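Local coordinates for protein dihydrodipicolinate synthase (Rhodopseudomonas palustris, PDB 3DZ1) that probably condenses pyruvate with aspartate semialdehyde in lysine biosynthesis, as a TIM-barrel lyase of the DapA family, at residues A[42-47]-A[76-81]; A[69-74]-A[99-104]; A[108-113]-A[144-149]. All coordinates share one frame; numbering follows the deposited sequence.

Contact 1: residues A[42-47]-A[76-81]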
# COMPACT_ATOMS: atom_id res chain seq x y z
N GLY A 42 0.27 -19.37 35.30
CA GLY A 42 0.51 -20.49 34.40
C GLY A 42 1.07 -20.23 33.02
O GLY A 42 1.06 -21.14 32.18
N CYS A 43 1.55 -19.02 32.75
CA CYS A 43 2.13 -18.71 31.44
C CYS A 43 3.45 -19.46 31.30
O CYS A 43 4.22 -19.57 32.25
CB CYS A 43 2.37 -17.21 31.30
SG CYS A 43 0.87 -16.22 31.10
N GLU A 44 3.72 -19.98 30.10
CA GLU A 44 4.95 -20.72 29.84
C GLU A 44 6.07 -19.78 29.41
O GLU A 44 7.26 -20.11 29.50
CB GLU A 44 4.73 -21.78 28.76
CG GLU A 44 6.01 -22.52 28.37
CD GLU A 44 5.74 -23.85 27.68
OE1 GLU A 44 4.99 -24.67 28.27
OE2 GLU A 44 6.28 -24.08 26.57
N GLY A 45 5.70 -18.60 28.93
CA GLY A 45 6.71 -17.66 28.49
C GLY A 45 6.20 -16.24 28.36
O GLY A 45 5.02 -15.97 28.56
N VAL A 46 7.12 -15.34 28.01
CA VAL A 46 6.78 -13.94 27.85
C VAL A 46 7.54 -13.39 26.65
O VAL A 46 8.72 -13.69 26.46
CB VAL A 46 7.19 -13.13 29.11
CG1 VAL A 46 6.69 -11.69 29.00
CG2 VAL A 46 6.63 -13.79 30.37
N THR A 47 6.85 -12.60 25.83
CA THR A 47 7.48 -11.98 24.67
C THR A 47 7.59 -10.49 25.01
O THR A 47 6.61 -9.89 25.46
CB THR A 47 6.64 -12.21 23.40
OG1 THR A 47 6.57 -13.62 23.15
CG2 THR A 47 7.28 -11.52 22.19
N SER A 76 11.69 -18.82 35.73
CA SER A 76 11.04 -20.09 35.41
C SER A 76 10.30 -20.12 34.07
O SER A 76 9.60 -21.09 33.77
CB SER A 76 10.06 -20.47 36.52
OG SER A 76 8.99 -19.54 36.58
N MSE A 77 10.45 -19.06 33.28
CA MSE A 77 9.77 -18.99 31.99
C MSE A 77 10.74 -18.64 30.86
O MSE A 77 11.79 -18.05 31.09
CB MSE A 77 8.66 -17.94 32.02
CG MSE A 77 7.57 -18.21 33.03
SE MSE A 77 6.22 -16.84 32.96
CE MSE A 77 7.24 -15.37 33.68
N GLN A 78 10.36 -18.99 29.64
CA GLN A 78 11.18 -18.69 28.48
C GLN A 78 10.78 -17.31 27.98
O GLN A 78 9.61 -17.05 27.73
CB GLN A 78 10.95 -19.75 27.39
CG GLN A 78 11.24 -21.17 27.84
CD GLN A 78 10.98 -22.21 26.76
OE1 GLN A 78 9.84 -22.34 26.27
NE2 GLN A 78 12.02 -22.95 26.39
N VAL A 79 11.76 -16.41 27.85
CA VAL A 79 11.48 -15.06 27.37
C VAL A 79 11.97 -14.85 25.94
O VAL A 79 13.13 -15.11 25.62
CB VAL A 79 12.12 -13.99 28.29
CG1 VAL A 79 11.97 -12.60 27.69
CG2 VAL A 79 11.46 -14.03 29.66
N ILE A 80 11.06 -14.38 25.09
CA ILE A 80 11.36 -14.14 23.69
C ILE A 80 11.46 -12.64 23.46
O ILE A 80 10.55 -11.89 23.81
CB ILE A 80 10.26 -14.73 22.80
CG1 ILE A 80 10.18 -16.24 23.02
CG2 ILE A 80 10.53 -14.42 21.34
CD1 ILE A 80 8.93 -16.87 22.48
N VAL A 81 12.55 -12.19 22.86
CA VAL A 81 12.73 -10.77 22.60
C VAL A 81 12.52 -10.45 21.13
O VAL A 81 13.11 -11.09 20.25
CB VAL A 81 14.14 -10.30 23.03
CG1 VAL A 81 14.28 -8.79 22.82
CG2 VAL A 81 14.40 -10.68 24.49
O HOH W 1 8.57 -22.29 30.71
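Two parallel strand segments meet here backbone to backbone. Val46 N gives its hydrogen to Gln78 O at 3.0 Å, and Val46 O takes one from Ile80 N at 2.8 Å, so Val46 spends both its N-H and its C=O on the residues flanking Val79, its parallel partner. Both donors lie in the plane of the carbonyl they address. One step back the pairing loosens: Gln78 N reaches Glu44 O in a weak bond of 3.3 Å, and a water donates to Glu44 O at 2.8 Å. Gly45 CA passes so close to Gln78 O that a CB would clash with it. Beside the paired backbones lies the selenomethionine Met77, whose chain bends at its last torsion (chi3 -70°). This bend sets Met77 CE 3.7 Å from Val46 CG2, while Met77 SE sits 3.5 Å from Cys43 O. Thr35 and Ala39 of helix 28-40 pack on Met77. The side chains of Glu44 and Gln78 run alongside each other, yet the carboxylate bonds elsewhere, OE2 accepting from Ala10 N, just ahead of strand 11-15. Thr47 crosses Ile80 obliquely; its side chain comes within about 3 Å of that of Met217, a predicted pyruvate-binding residue. Thr47 OG1, nearest Ile80 CB, is buried without a hydrogen-bond partner in the model. Main-chain bonds thus carry the pairing, with Val46, Val79 and Met77 on its apolar side.

Contact 2: residues A[69-74]-A[99-104]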
# COMPACT_ATOMS: atom_id res chain seq x y z
N ARG A 69 15.55 -6.68 32.06
CA ARG A 69 14.76 -6.70 33.29
C ARG A 69 13.81 -7.89 33.27
O ARG A 69 13.70 -8.64 34.25
CB ARG A 69 13.95 -5.41 33.43
CG ARG A 69 13.23 -5.26 34.77
CD ARG A 69 14.14 -4.63 35.81
NE ARG A 69 13.51 -4.56 37.13
CZ ARG A 69 14.02 -3.89 38.15
NH1 ARG A 69 15.16 -3.23 38.02
NH2 ARG A 69 13.40 -3.89 39.33
N PHE A 70 13.11 -8.07 32.15
CA PHE A 70 12.16 -9.17 31.99
C PHE A 70 12.85 -10.53 32.01
O PHE A 70 12.37 -11.47 32.65
CB PHE A 70 11.40 -9.03 30.67
CG PHE A 70 10.20 -8.13 30.74
CD1 PHE A 70 9.08 -8.50 31.49
CD2 PHE A 70 10.17 -6.93 30.04
CE1 PHE A 70 7.95 -7.68 31.53
CE2 PHE A 70 9.04 -6.10 30.08
CZ PHE A 70 7.94 -6.48 30.82
N ILE A 71 13.97 -10.64 31.29
CA ILE A 71 14.71 -11.89 31.23
C ILE A 71 15.17 -12.34 32.62
O ILE A 71 14.98 -13.50 32.99
CB ILE A 71 15.93 -11.77 30.30
CG1 ILE A 71 15.47 -11.51 28.86
CG2 ILE A 71 16.76 -13.05 30.34
CD1 ILE A 71 16.59 -11.24 27.88
N LYS A 72 15.74 -11.42 33.38
CA LYS A 72 16.24 -11.75 34.71
C LYS A 72 15.14 -12.09 35.71
O LYS A 72 15.35 -12.88 36.63
CB LYS A 72 17.08 -10.59 35.25
CG LYS A 72 18.30 -10.28 34.39
CD LYS A 72 19.21 -11.48 34.27
CE LYS A 72 20.46 -11.15 33.47
NZ LYS A 72 21.36 -12.34 33.37
N ARG A 73 13.96 -11.50 35.53
CA ARG A 73 12.84 -11.73 36.44
C ARG A 73 12.10 -13.05 36.18
O ARG A 73 11.69 -13.73 37.12
CB ARG A 73 11.85 -10.57 36.35
CG ARG A 73 10.76 -10.58 37.40
CD ARG A 73 11.30 -10.19 38.76
NE ARG A 73 10.27 -10.17 39.79
CZ ARG A 73 10.44 -9.70 41.02
NH1 ARG A 73 11.62 -9.22 41.38
NH2 ARG A 73 9.45 -9.73 41.89
N ALA A 74 11.93 -13.40 34.91
CA ALA A 74 11.23 -14.63 34.54
C ALA A 74 12.14 -15.86 34.59
O ALA A 74 12.33 -16.54 33.58
CB ALA A 74 10.62 -14.48 33.15
N MSE A 99 20.31 -12.88 24.18
CA MSE A 99 20.71 -14.26 24.42
C MSE A 99 21.74 -14.35 25.55
O MSE A 99 21.65 -15.23 26.40
CB MSE A 99 21.27 -14.89 23.14
CG MSE A 99 20.24 -15.01 22.01
SE MSE A 99 18.58 -15.92 22.51
CE MSE A 99 19.27 -17.71 22.78
N ASP A 100 22.72 -13.44 25.56
CA ASP A 100 23.72 -13.46 26.62
C ASP A 100 23.07 -13.20 27.98
O ASP A 100 23.53 -13.69 29.01
CB ASP A 100 24.81 -12.40 26.39
CG ASP A 100 25.70 -12.73 25.21
OD1 ASP A 100 25.92 -13.94 24.94
OD2 ASP A 100 26.20 -11.79 24.55
N ALA A 101 21.99 -12.42 27.96
CA ALA A 101 21.26 -12.08 29.18
C ALA A 101 20.45 -13.26 29.72
O ALA A 101 20.18 -13.33 30.92
CB ALA A 101 20.34 -10.90 28.92
N GLY A 102 20.06 -14.17 28.83
CA GLY A 102 19.29 -15.33 29.25
C GLY A 102 18.00 -15.58 28.49
O GLY A 102 17.18 -16.41 28.89
N ALA A 103 17.82 -14.86 27.38
CA ALA A 103 16.61 -15.03 26.58
C ALA A 103 16.53 -16.45 26.01
O ALA A 103 17.56 -17.09 25.79
CB ALA A 103 16.58 -14.01 25.45
N ALA A 104 15.31 -16.92 25.78
CA ALA A 104 15.10 -18.24 25.21
C ALA A 104 15.26 -18.17 23.69
O ALA A 104 15.63 -19.16 23.04
CB ALA A 104 13.72 -18.75 25.57
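Ile71 leaves the last turn of helix 60-73 with its CB directed at segment 99-104, and there it divides into two branches with separate jobs. The short one, Ile71 CG2, stands anti to the backbone N and presses on main chain: it lies 3.4 Å from Gly102 C and 3.5 Å from Ala101 O. The longer one runs through CG1, anti to the carbonyl carbon (chi1 -64°), and is extended beyond it, so that Ile71 CD1 reaches past the peptide to two methyls, Ala103 CB at 3.7 Å and Ala101 CB at 3.9 Å. The same side chain also packs on Val79 and Val81 of strand 78-82, wedged between sheet and neighbouring helix. What it meets is the C-terminal end of helix 88-101, closed by a Schellman motif in which Gly102 takes positive phi (128°). A CB on Gly102 would point at Ile71 and come tight against CG2, besides jamming on the preceding carbonyl. These are adjacent helices of the TIM barrel's outer layer, each ending just before the strand that follows it. An alanine in place of Ile71 would strip away both branches, and would probably loosen the fit against the Schellman turn and the two alanine methyls. Toward solvent, Lys72 takes over: its chain bends at chi2 (-59°), and NZ then donates to Ala101 O at 2.9 Å, arriving in the carbonyl plane on a lone pair. The helix C-terminus carries partial negative charge, which would probably favour the ammonium there. Arg69 and Arg73 turn to helix 28-40 instead, making salt bridges to Asp32 and Asp36.

Contact 3: residues A[108-113]-A[144-149]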
# COMPACT_ATOMS: atom_id res chain seq x y z
N ILE A 108 11.37 -12.46 14.79
CA ILE A 108 11.68 -11.65 13.62
C ILE A 108 10.50 -11.54 12.68
O ILE A 108 9.94 -12.54 12.23
CB ILE A 108 12.88 -12.24 12.82
CG1 ILE A 108 14.07 -12.47 13.75
CG2 ILE A 108 13.28 -11.28 11.71
CD1 ILE A 108 15.24 -13.18 13.08
N ALA A 109 10.13 -10.30 12.38
CA ALA A 109 9.03 -10.01 11.47
C ALA A 109 9.69 -9.46 10.21
O ALA A 109 10.77 -8.87 10.28
CB ALA A 109 8.09 -8.98 12.07
N PRO A 110 9.05 -9.63 9.05
CA PRO A 110 9.64 -9.12 7.81
C PRO A 110 9.34 -7.64 7.60
O PRO A 110 8.35 -7.12 8.12
CB PRO A 110 8.98 -9.97 6.75
CG PRO A 110 7.58 -10.10 7.28
CD PRO A 110 7.82 -10.39 8.77
N PRO A 111 10.20 -6.93 6.86
CA PRO A 111 9.93 -5.51 6.61
C PRO A 111 8.65 -5.46 5.77
O PRO A 111 8.37 -6.38 5.00
CB PRO A 111 11.17 -5.04 5.85
CG PRO A 111 11.70 -6.31 5.22
CD PRO A 111 11.52 -7.31 6.33
N PRO A 112 7.86 -4.39 5.90
CA PRO A 112 6.61 -4.23 5.16
C PRO A 112 6.66 -4.19 3.63
O PRO A 112 5.62 -4.31 2.97
CB PRO A 112 6.01 -2.96 5.75
CG PRO A 112 7.24 -2.14 6.06
CD PRO A 112 8.16 -3.17 6.69
N SER A 113 7.85 -4.05 3.06
CA SER A 113 7.99 -3.96 1.60
C SER A 113 8.11 -5.28 0.84
O SER A 113 7.88 -5.31 -0.37
CB SER A 113 9.18 -3.07 1.25
OG SER A 113 10.40 -3.65 1.69
N LEU A 144 -2.06 -8.43 8.57
CA LEU A 144 -2.90 -7.30 8.93
C LEU A 144 -2.13 -6.01 9.21
O LEU A 144 -2.54 -4.93 8.78
CB LEU A 144 -3.76 -7.64 10.15
CG LEU A 144 -4.71 -6.52 10.56
CD1 LEU A 144 -5.77 -6.36 9.49
CD2 LEU A 144 -5.35 -6.82 11.90
N THR A 145 -1.02 -6.11 9.93
CA THR A 145 -0.25 -4.93 10.27
C THR A 145 1.07 -4.80 9.52
O THR A 145 1.59 -3.69 9.35
CB THR A 145 0.07 -4.90 11.78
OG1 THR A 145 0.94 -6.00 12.10
CG2 THR A 145 -1.21 -5.03 12.60
N LEU A 146 1.60 -5.92 9.06
CA LEU A 146 2.88 -5.91 8.35
C LEU A 146 2.79 -5.96 6.83
O LEU A 146 3.81 -5.83 6.14
CB LEU A 146 3.73 -7.07 8.87
CG LEU A 146 3.89 -7.08 10.39
CD1 LEU A 146 4.72 -8.28 10.81
CD2 LEU A 146 4.55 -5.78 10.86
N SER A 147 1.58 -6.14 6.30
CA SER A 147 1.34 -6.18 4.86
C SER A 147 1.85 -7.44 4.16
O SER A 147 1.17 -7.99 3.30
CB SER A 147 1.98 -4.96 4.19
OG SER A 147 1.49 -3.76 4.77
N VAL A 148 3.04 -7.90 4.54
CA VAL A 148 3.60 -9.09 3.91
C VAL A 148 2.71 -10.32 4.07
O VAL A 148 2.15 -10.56 5.14
CB VAL A 148 4.99 -9.41 4.49
CG1 VAL A 148 5.55 -10.67 3.85
CG2 VAL A 148 5.93 -8.23 4.27
N VAL A 149 2.57 -11.09 3.00
CA VAL A 149 1.77 -12.31 3.04
C VAL A 149 2.70 -13.49 2.74
O VAL A 149 3.46 -13.46 1.77
CB VAL A 149 0.62 -12.28 2.00
CG1 VAL A 149 -0.14 -13.60 2.01
CG2 VAL A 149 -0.32 -11.13 2.30
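The tip of the Pro110 ring is the bump, and Val148 is what it meets. Pro110 CG stands 3.9 Å from Val148 CB, with both methyls of the valine at similar range, so the ring corner rides against the branch point and the two side chains cross obliquely. Val148 CG2, anti to the carbonyl carbon, pushes on to within 3.1 Å of Pro111 O, a tight approach. A second bump comes from Leu146: its CD1 fits over the junction of Ala109 and Pro110, 3.7 Å from Ala109 CB and 4.3 Å from Pro110 CD. The small alanine side chain is the shallow place that takes this tip. At the outer end Pro112 slides along the backbone of the other segment, its CA making a C-H...O contact of 3.4 Å with Leu146 O. Leu146 O also receives a weak bond of 2.7 Å from Val148 N, across the turn in which Ser147 takes positive phi (72°) at the end of helix 143-146. Behind the valine stands Ile120, and behind Pro110 stands Phe124, both of helix 117-131. At the two ends of 144-149, Val149 packs on Thr116 of a second subunit and Leu144 on Trp173 of a third. Such interlocking of the loop after strand 105-108 with the short helix and turn after strand 137-141 belongs to the C-terminal rim of a TIM barrel, the end where enzymes of this fold place their active sites; the Ala109 side chain is about 11 Å from that of Met217, predicted to bind pyruvate.

Contacts 1 and 2 overlap in the beta-alpha-beta unit 45-48, 60-73, 78-82, contact 2 adding helix 88-101. They touch directly, through a probable hydrogen bond from Ala104 N to Val79 O (2.8 Å) and packing of Ala74 on Val79. Contact 1 is the buried one, strand on strand, tied by main-chain bonds. Contact 2, in the helical layer, is partly buried and combines methyl packing with a single lysine bond. Contact 3 stands apart, its centre about 24 Å from that of contact 1. Also partly buried, it joins a proline-rich loop to a short helix end mainly by aliphatic shape, with a C-H...O contact and no conventional hydrogen bond between its segments, near other subunits.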